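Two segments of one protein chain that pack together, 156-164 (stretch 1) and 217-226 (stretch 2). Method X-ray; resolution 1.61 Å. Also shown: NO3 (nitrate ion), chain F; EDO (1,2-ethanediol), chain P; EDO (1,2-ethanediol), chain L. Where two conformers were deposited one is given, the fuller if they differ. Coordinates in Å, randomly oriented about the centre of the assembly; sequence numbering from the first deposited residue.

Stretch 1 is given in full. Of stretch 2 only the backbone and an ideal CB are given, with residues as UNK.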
# COMPACT_ATOMS: atom_id res chain seq x y z
N PHE A 156 -9.12 18.56 6.06
CA PHE A 156 -8.42 18.42 4.78
C PHE A 156 -8.90 19.55 3.85
O PHE A 156 -10.09 19.88 3.80
CB PHE A 156 -8.65 17.06 4.13
CG PHE A 156 -8.19 15.90 4.97
CD1 PHE A 156 -6.86 15.80 5.37
CD2 PHE A 156 -9.09 14.92 5.33
CE1 PHE A 156 -6.43 14.73 6.13
CE2 PHE A 156 -8.67 13.84 6.13
CZ PHE A 156 -7.34 13.74 6.51
N ASP A 157 -7.98 20.16 3.10
CA ASP A 157 -8.35 21.35 2.30
C ASP A 157 -8.90 21.01 0.91
O ASP A 157 -8.23 21.24 -0.11
CB ASP A 157 -7.16 22.29 2.18
CG ASP A 157 -7.51 23.64 1.56
OD1 ASP A 157 -8.72 23.99 1.53
OD2 ASP A 157 -6.57 24.37 1.13
N ASP A 158 -10.11 20.47 0.89
CA ASP A 158 -10.84 20.16 -0.34
C ASP A 158 -10.09 19.19 -1.28
O ASP A 158 -9.97 19.43 -2.47
CB ASP A 158 -11.24 21.46 -1.05
CG ASP A 158 -12.11 22.36 -0.18
OD1 ASP A 158 -12.82 21.81 0.72
OD2 ASP A 158 -12.07 23.58 -0.40
N TYR A 159 -9.64 18.07 -0.71
CA TYR A 159 -9.01 17.01 -1.47
C TYR A 159 -10.04 15.97 -1.86
O TYR A 159 -10.94 15.59 -1.05
CB TYR A 159 -7.89 16.33 -0.65
CG TYR A 159 -6.61 17.14 -0.64
CD1 TYR A 159 -6.41 18.19 0.26
CD2 TYR A 159 -5.61 16.89 -1.56
CE1 TYR A 159 -5.29 18.96 0.23
CE2 TYR A 159 -4.45 17.62 -1.57
CZ TYR A 159 -4.29 18.66 -0.69
OH TYR A 159 -3.15 19.42 -0.67
N ASP A 160 -9.94 15.50 -3.10
CA ASP A 160 -10.76 14.41 -3.59
C ASP A 160 -9.85 13.38 -4.20
O ASP A 160 -8.70 13.67 -4.55
CB ASP A 160 -11.74 14.85 -4.72
CG ASP A 160 -12.82 15.86 -4.30
OD1 ASP A 160 -13.09 16.15 -3.12
OD2 ASP A 160 -13.39 16.44 -5.25
N LEU A 161 -10.34 12.14 -4.26
CA LEU A 161 -9.77 11.12 -5.10
C LEU A 161 -10.65 11.03 -6.32
O LEU A 161 -11.86 10.89 -6.21
CB LEU A 161 -9.75 9.78 -4.38
CG LEU A 161 -8.87 8.74 -5.05
CD1 LEU A 161 -7.43 9.08 -4.81
CD2 LEU A 161 -9.19 7.32 -4.51
N THR A 162 -10.04 11.13 -7.50
CA THR A 162 -10.76 10.97 -8.75
C THR A 162 -10.22 9.72 -9.41
O THR A 162 -8.99 9.53 -9.46
CB THR A 162 -10.60 12.21 -9.66
OG1 THR A 162 -11.02 13.37 -8.95
CG2 THR A 162 -11.45 12.09 -10.91
N VAL A 163 -11.12 8.87 -9.90
CA VAL A 163 -10.72 7.56 -10.47
C VAL A 163 -11.22 7.34 -11.88
O VAL A 163 -12.26 7.88 -12.27
CB VAL A 163 -11.15 6.38 -9.59
CG1 VAL A 163 -10.58 6.52 -8.17
CG2 VAL A 163 -12.69 6.21 -9.55
N GLU A 164 -10.47 6.57 -12.65
CA GLU A 164 -10.93 6.14 -13.96
C GLU A 164 -10.25 4.86 -14.40
O GLU A 164 -9.12 4.59 -13.98
CB GLU A 164 -10.70 7.24 -15.00
CG GLU A 164 -9.27 7.54 -15.35
CD GLU A 164 -8.62 6.56 -16.36
OE1 GLU A 164 -9.33 5.88 -17.13
OE2 GLU A 164 -7.37 6.49 -16.37
N UNK A 217 -6.39 4.59 -12.96
CA UNK A 217 -5.74 5.77 -12.42
C UNK A 217 -6.55 6.37 -11.31
O UNK A 217 -7.78 6.40 -11.38
CB UNK A 217 -5.50 6.81 -13.52
N UNK A 218 -5.86 6.79 -10.26
CA UNK A 218 -6.51 7.43 -9.11
C UNK A 218 -5.66 8.66 -8.73
O UNK A 218 -4.45 8.54 -8.44
CB UNK A 218 -6.65 6.46 -7.93
N UNK A 219 -6.29 9.83 -8.79
CA UNK A 219 -5.64 11.11 -8.54
C UNK A 219 -6.07 11.70 -7.21
O UNK A 219 -7.26 11.83 -6.96
CB UNK A 219 -5.95 12.09 -9.67
N UNK A 220 -5.07 12.07 -6.39
CA UNK A 220 -5.25 12.76 -5.10
C UNK A 220 -4.89 14.23 -5.37
O UNK A 220 -3.74 14.55 -5.72
CB UNK A 220 -4.39 12.15 -3.99
N UNK A 221 -5.88 15.10 -5.27
CA UNK A 221 -5.71 16.50 -5.63
C UNK A 221 -6.71 17.40 -4.91
O UNK A 221 -7.81 16.97 -4.56
CB UNK A 221 -5.85 16.67 -7.14
N UNK A 222 -6.33 18.67 -4.80
CA UNK A 222 -7.18 19.76 -4.33
C UNK A 222 -7.03 20.94 -5.28
O UNK A 222 -5.92 21.22 -5.71
CB UNK A 222 -6.82 20.16 -2.90
N UNK A 223 -8.14 21.61 -5.60
CA UNK A 223 -8.03 22.79 -6.46
C UNK A 223 -7.22 23.92 -5.82
O UNK A 223 -6.82 24.84 -6.53
CB UNK A 223 -9.43 23.30 -6.81
N UNK A 224 -6.98 23.86 -4.51
CA UNK A 224 -6.23 24.93 -3.82
C UNK A 224 -4.74 24.65 -3.69
O UNK A 224 -4.05 25.46 -3.08
CB UNK A 224 -6.81 25.15 -2.42
N UNK A 225 -4.26 23.53 -4.22
CA UNK A 225 -2.87 23.13 -4.02
C UNK A 225 -2.21 22.69 -5.29
O UNK A 225 -2.77 21.91 -6.05
CB UNK A 225 -2.78 22.00 -2.99
N UNK A 226 -0.98 23.16 -5.45
CA UNK A 226 -0.23 23.00 -6.70
C UNK A 226 0.09 21.57 -7.00
O UNK A 226 -0.02 21.13 -8.17
CB UNK A 226 1.07 23.81 -6.65
N NO3 F . -7.96 10.44 -12.73
O1 NO3 F . -6.67 9.97 -12.58
O2 NO3 F . -9.01 9.55 -12.93
O3 NO3 F . -8.22 11.81 -12.70
C1 EDO P . -3.52 27.50 -7.33
O1 EDO P . -4.28 27.04 -8.47
C2 EDO P . -3.32 26.33 -6.38
O2 EDO P . -3.07 25.11 -7.11
C1 EDO L . -4.21 25.43 3.23
O1 EDO L . -4.22 26.16 1.97
C2 EDO L . -2.93 24.62 3.54
O2 EDO L . -1.71 25.40 3.55

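Positions 217 to 221 pair antiparallel with residues 160-164. The strand is extended, so its side chains alternate between the two faces of the sheet.

At 217 the backbone is extended and pairs with Glu164. The ideal CB lies 3.4 Å from Glu164 OE2, on the face shared with Asp160 and Thr162. A basic or polar side chain would suit the nearby carboxylate. The residue is Lys217. Its CG is 3.3 Å from Glu164 OE2, but its end leads away and NZ bonds elsewhere in the structure.

Position 218 turns to the face of Leu161 and Val163. The ideal CB is 3.9 Å from Val163 CG1 and 4.2 Å from Leu161 CD1. An apolar group fits, and a small one already makes contact. Ala218 places its CB 4.0 Å from Val163 CG1.

Position 219 returns to the face of Thr162, with the nitrate beside it. Thr, Ser or another donor would suit. In Thr219, OG1 donates to nitrate O1 (2.7 Å), and backbone N donates to Thr162 O (2.8 Å).

Position 220 faces the apolar side again, its ideal CB 4.4 Å from Leu161 CD1 and 5.5 Å from Tyr159 CD2. Leu, Ile, Val or Met would be reasonable. Leu220 CD1 comes within 4.0 Å of Tyr159 CD2.

Position 221 shares the face of Asp160. Its ideal CB is 4.9 Å from Asp160 O, so many residues are possible. Ala221 contributes mainly backbone: its O accepts from Asp160 N (3.0 Å).

At 222 CA-to-CB points toward stretch 1. The ideal CB is 3.3 Å from both Asp157 O and Asp158 O and 3.7 Å from Tyr159 CZ. A small donor fits this tight site, with Ser the natural guess. Ser222 OG donates to Asp157 O (2.7 Å), while its CB sits over the Tyr159 ring face, 3.5 Å from the centroid.

Position 223 follows in a type I turn, with phi -64° and a sideways CB. Pro is compatible, as are other turn formers. Pro223 CD lies 3.4 Å from Asp158 O.

At 224 CB points toward two carboxylates, 3.6 Å from Asp157 OD2. Arg, Lys, His or Asn could serve. His224 NE2 donates to Asp158 OD2 (2.8 Å).

At 225 the ideal CB is 3.5 Å from Tyr159 OH, with Asp157 nearby. A polar or aromatic donor suits. His225 NE2 donates to Asp157 OD2 (2.8 Å), with Tyr159 OH over one ring face.

Position 226 is out of reach, so little is predicted. Asp226 OD1 accepts from ethanediol O2 of chain P (3.0 Å).

Stretch 2, residues 217-226: KATLASPHHD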
# COMPACT_ATOMS: atom_id res chain seq x y z
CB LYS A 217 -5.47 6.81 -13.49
CG LYS A 217 -4.55 6.28 -14.60
CD LYS A 217 -3.84 7.45 -15.26
CE LYS A 217 -3.03 7.02 -16.45
NZ LYS A 217 -2.26 8.16 -16.99
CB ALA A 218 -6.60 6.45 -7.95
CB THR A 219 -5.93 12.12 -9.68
OG1 THR A 219 -5.35 11.62 -10.89
CG2 THR A 219 -5.39 13.48 -9.38
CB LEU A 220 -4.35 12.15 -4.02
CG LEU A 220 -4.30 12.90 -2.70
CD1 LEU A 220 -5.65 12.88 -1.95
CD2 LEU A 220 -3.16 12.32 -1.83
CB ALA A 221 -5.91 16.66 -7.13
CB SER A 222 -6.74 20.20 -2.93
OG SER A 222 -7.26 21.48 -2.60
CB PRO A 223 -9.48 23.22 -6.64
CG PRO A 223 -10.22 22.67 -5.47
CD PRO A 223 -9.52 21.38 -5.16
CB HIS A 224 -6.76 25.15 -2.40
CG HIS A 224 -8.23 25.35 -2.31
ND1 HIS A 224 -8.89 26.36 -2.99
CD2 HIS A 224 -9.17 24.69 -1.60
CE1 HIS A 224 -10.18 26.29 -2.72
NE2 HIS A 224 -10.38 25.28 -1.89
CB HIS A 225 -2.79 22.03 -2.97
CG HIS A 225 -3.19 22.52 -1.64
ND1 HIS A 225 -2.30 23.12 -0.79
CD2 HIS A 225 -4.41 22.63 -1.06
CE1 HIS A 225 -2.94 23.58 0.27
NE2 HIS A 225 -4.23 23.30 0.13
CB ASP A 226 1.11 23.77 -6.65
CG ASP A 226 0.95 25.26 -6.90
OD1 ASP A 226 -0.18 25.73 -7.17
OD2 ASP A 226 1.96 25.98 -6.80
O HOH W 1 -10.96 18.34 -4.76
O HOH W 2 -8.84 14.44 -7.57
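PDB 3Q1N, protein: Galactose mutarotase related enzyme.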